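MEM-A1 (Soil metagenome, PDB 6E0S) probably hydrolyses beta-lactam antibiotics with zinc, as a metallo-beta-lactamase of subclass B3. Local coordinates at residues A[239-243]-A[267-271]. Residues are numbered along the deposited sequence; the frame is centred on the assembly and turned at random.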
ATOM      1  N   ASP A 239       1.046  -9.221  -6.852  1.00 22.63           N
ATOM      2  CA  ASP A 239       1.117 -10.664  -6.948  1.00 25.02           C
ATOM      3  C   ASP A 239       0.828 -11.324  -5.607  1.00 24.06           C
ATOM      4  O   ASP A 239       0.298 -12.431  -5.577  1.00 23.51           O
ATOM      5  CB  ASP A 239       2.506 -11.070  -7.454  1.00 30.32           C
ATOM      6  CG  ASP A 239       3.638 -10.243  -6.808  1.00 36.00           C
ATOM      7  OD1 ASP A 239       3.666  -8.977  -6.936  1.00 35.28           O
ATOM      8  OD2 ASP A 239       4.512 -10.874  -6.158  1.00 39.57           O
ATOM      9  N   ALA A 240       1.128 -10.646  -4.484  1.00 23.31           N
ATOM     10  CA  ALA A 240       0.971 -11.307  -3.195  1.00 24.26           C
ATOM     11  C   ALA A 240      -0.495 -11.423  -2.785  1.00 22.45           C
ATOM     12  O   ALA A 240      -0.826 -12.267  -1.943  1.00 23.05           O
ATOM     13  CB  ALA A 240       1.775 -10.581  -2.106  1.00 24.78           C
ATOM     14  N   GLY A 241      -1.375 -10.631  -3.371  1.00 22.02           N
ATOM     15  CA  GLY A 241      -2.809 -10.800  -3.148  1.00 22.39           C
ATOM     16  C   GLY A 241      -3.525 -11.318  -4.389  1.00 22.23           C
ATOM     17  O   GLY A 241      -4.734 -11.095  -4.565  1.00 22.14           O
ATOM     18  N   ASP A 242      -2.776 -12.009  -5.260  1.00 21.40           N
ATOM     19  CA  ASP A 242      -3.321 -12.704  -6.429  1.00 23.56           C
ATOM     20  C   ASP A 242      -4.025 -11.762  -7.389  1.00 22.93           C
ATOM     21  O   ASP A 242      -5.016 -12.148  -8.027  1.00 24.87           O
ATOM     22  CB  ASP A 242      -4.305 -13.818  -6.030  1.00 25.26           C
ATOM     23  CG  ASP A 242      -3.648 -14.999  -5.331  1.00 29.37           C
ATOM     24  OD1 ASP A 242      -2.412 -15.193  -5.393  1.00 30.52           O
ATOM     25  OD2 ASP A 242      -4.412 -15.766  -4.708  1.00 31.10           O
ATOM     26  N   LEU A 243      -3.565 -10.511  -7.487  1.00 20.95           N
ATOM     27  CA  LEU A 243      -4.248  -9.558  -8.358  1.00 19.89           C
ATOM     28  C   LEU A 243      -4.246 -10.025  -9.812  1.00 19.51           C
ATOM     29  O   LEU A 243      -5.255  -9.878 -10.517  1.00 19.76           O
ATOM     30  CB  LEU A 243      -3.608  -8.178  -8.255  1.00 19.84           C
ATOM     31  CG  LEU A 243      -4.355  -7.095  -9.028  1.00 19.22           C
ATOM     32  CD1 LEU A 243      -5.814  -6.924  -8.545  1.00 19.82           C
ATOM     33  CD2 LEU A 243      -3.556  -5.781  -8.877  1.00 19.88           C
ATOM     34  N   TYR A 267      -4.767 -13.703   2.175  1.00 22.14           N
ATOM     35  CA  TYR A 267      -3.545 -12.900   2.233  1.00 21.96           C
ATOM     36  C   TYR A 267      -2.995 -12.856   3.655  1.00 21.72           C
ATOM     37  O   TYR A 267      -1.778 -12.952   3.878  1.00 21.38           O
ATOM     38  CB  TYR A 267      -3.891 -11.491   1.738  1.00 19.11           C
ATOM     39  CG  TYR A 267      -2.805 -10.460   1.759  1.00 19.22           C
ATOM     40  CD1 TYR A 267      -2.746  -9.506   2.783  1.00 19.67           C
ATOM     41  CD2 TYR A 267      -1.858 -10.404   0.740  1.00 20.12           C
ATOM     42  CE1 TYR A 267      -1.784  -8.515   2.793  1.00 19.28           C
ATOM     43  CE2 TYR A 267      -0.873  -9.425   0.748  1.00 21.68           C
ATOM     44  CZ  TYR A 267      -0.832  -8.493   1.780  1.00 20.97           C
ATOM     45  OH  TYR A 267       0.132  -7.500   1.783  1.00 20.92           O
ATOM     46  N   ALA A 268      -3.883 -12.697   4.631  1.00 17.99           N
ATOM     47  CA  ALA A 268      -3.440 -12.654   6.016  1.00 23.77           C
ATOM     48  C   ALA A 268      -2.926 -14.012   6.464  1.00 23.84           C
ATOM     49  O   ALA A 268      -1.897 -14.087   7.142  1.00 23.67           O
ATOM     50  CB  ALA A 268      -4.564 -12.163   6.930  1.00 24.33           C
ATOM     51  N   GLU A 269      -3.591 -15.100   6.047  1.00 23.03           N
ATOM     52  CA  GLU A 269      -3.112 -16.425   6.433  1.00 25.12           C
ATOM     53  C   GLU A 269      -1.734 -16.690   5.845  1.00 23.05           C
ATOM     54  O   GLU A 269      -0.876 -17.291   6.500  1.00 22.34           O
ATOM     55  CB  GLU A 269      -4.090 -17.503   5.983  1.00 29.66           C
ATOM     56  CG  GLU A 269      -5.283 -17.616   6.885  1.00 35.90           C
ATOM     57  CD  GLU A 269      -6.198 -18.754   6.501  1.00 42.94           C
ATOM     58  OE1 GLU A 269      -5.677 -19.860   6.197  1.00 46.72           O
ATOM     59  OE2 GLU A 269      -7.434 -18.526   6.494  1.00 45.24           O
ATOM     60  N   ARG A 270      -1.501 -16.242   4.608  1.00 22.20           N
ATOM     61  CA  ARG A 270      -0.188 -16.458   4.013  1.00 23.38           C
ATOM     62  C   ARG A 270       0.881 -15.701   4.791  1.00 21.25           C
ATOM     63  O   ARG A 270       1.977 -16.217   5.025  1.00 20.16           O
ATOM     64  CB  ARG A 270      -0.217 -16.042   2.547  1.00 23.84           C
ATOM     65  CG  ARG A 270      -1.029 -17.006   1.698  1.00 26.09           C
ATOM     66  CD  ARG A 270      -0.863 -16.721   0.206  1.00 28.73           C
ATOM     67  NE  ARG A 270      -1.371 -15.399  -0.178  1.00 28.63           N
ATOM     68  CZ  ARG A 270      -2.578 -15.152  -0.690  1.00 29.02           C
ATOM     69  NH1 ARG A 270      -3.450 -16.143  -0.864  1.00 31.37           N
ATOM     70  NH2 ARG A 270      -2.905 -13.902  -1.019  1.00 26.24           N
ATOM     71  N   ALA A 271       0.564 -14.482   5.215  1.00 19.49           N
ATOM     72  CA  ALA A 271       1.489 -13.714   6.038  1.00 21.00           C
ATOM     73  C   ALA A 271       1.736 -14.403   7.372  1.00 20.38           C
ATOM     74  O   ALA A 271       2.858 -14.390   7.886  1.00 19.82           O
ATOM     75  CB  ALA A 271       0.934 -12.308   6.255  1.00 20.72           C
TER
HETATM   76  O   HOH W   1       0.736 -13.343   0.048  1.00 27.74           O
HETATM   77  O   HOH W   2      -5.470 -15.672  -2.467  1.00 36.17           O
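The R270 guanidinium has the CA of Y267, one helical turn back, over one face, offset toward the rim, A240 O at its edge by NH2, and two waters in its plane, one beside NE, one beside NH1. The Y267 ring presents its CD2 edge to the same carbonyl, with A240 O 3.4 Å from CD2 and near the ring plane. On that edge A240 CB also packs beside CE2, at 4.1 Å. CG of Y267 stands anti to the backbone N (chi1 177°), which carries the ring along the loop. R270 bends at chi3 (-64°), folding its guanidinium back over its own helix toward the loop. NH2 donates to A240 O at 2.8 Å, a bent bond (137° at the hydrogen) whose acceptor is tilted out of the guanidinium plane. Water 1 joins the same pair, donating to A240 O and accepting from R270 NE, so the carbonyl receives two hydrogen bonds. D242 adds mainly charge: OD2 is 4.0 Å from R270 NH1, a long salt bridge spanned by water 2, the oxygen well off the guanidinium plane. This carboxylate also pairs with R245 and lies near a phosphate ion, probably from the crystallisation liquor. The Y267 side chain is about 9 Å from a bound zinc ion, its OH bonded to D193 O. Its ring packs on L233 and S235 of strand 232-235 and on V225 of helix 214-226. The contact fastens the loop between that strand and helix 243-247 to helix 263-285, in the outer helical layer on the five-stranded sheet of the alpha-beta/beta-alpha sandwich of metallo-beta-lactamases.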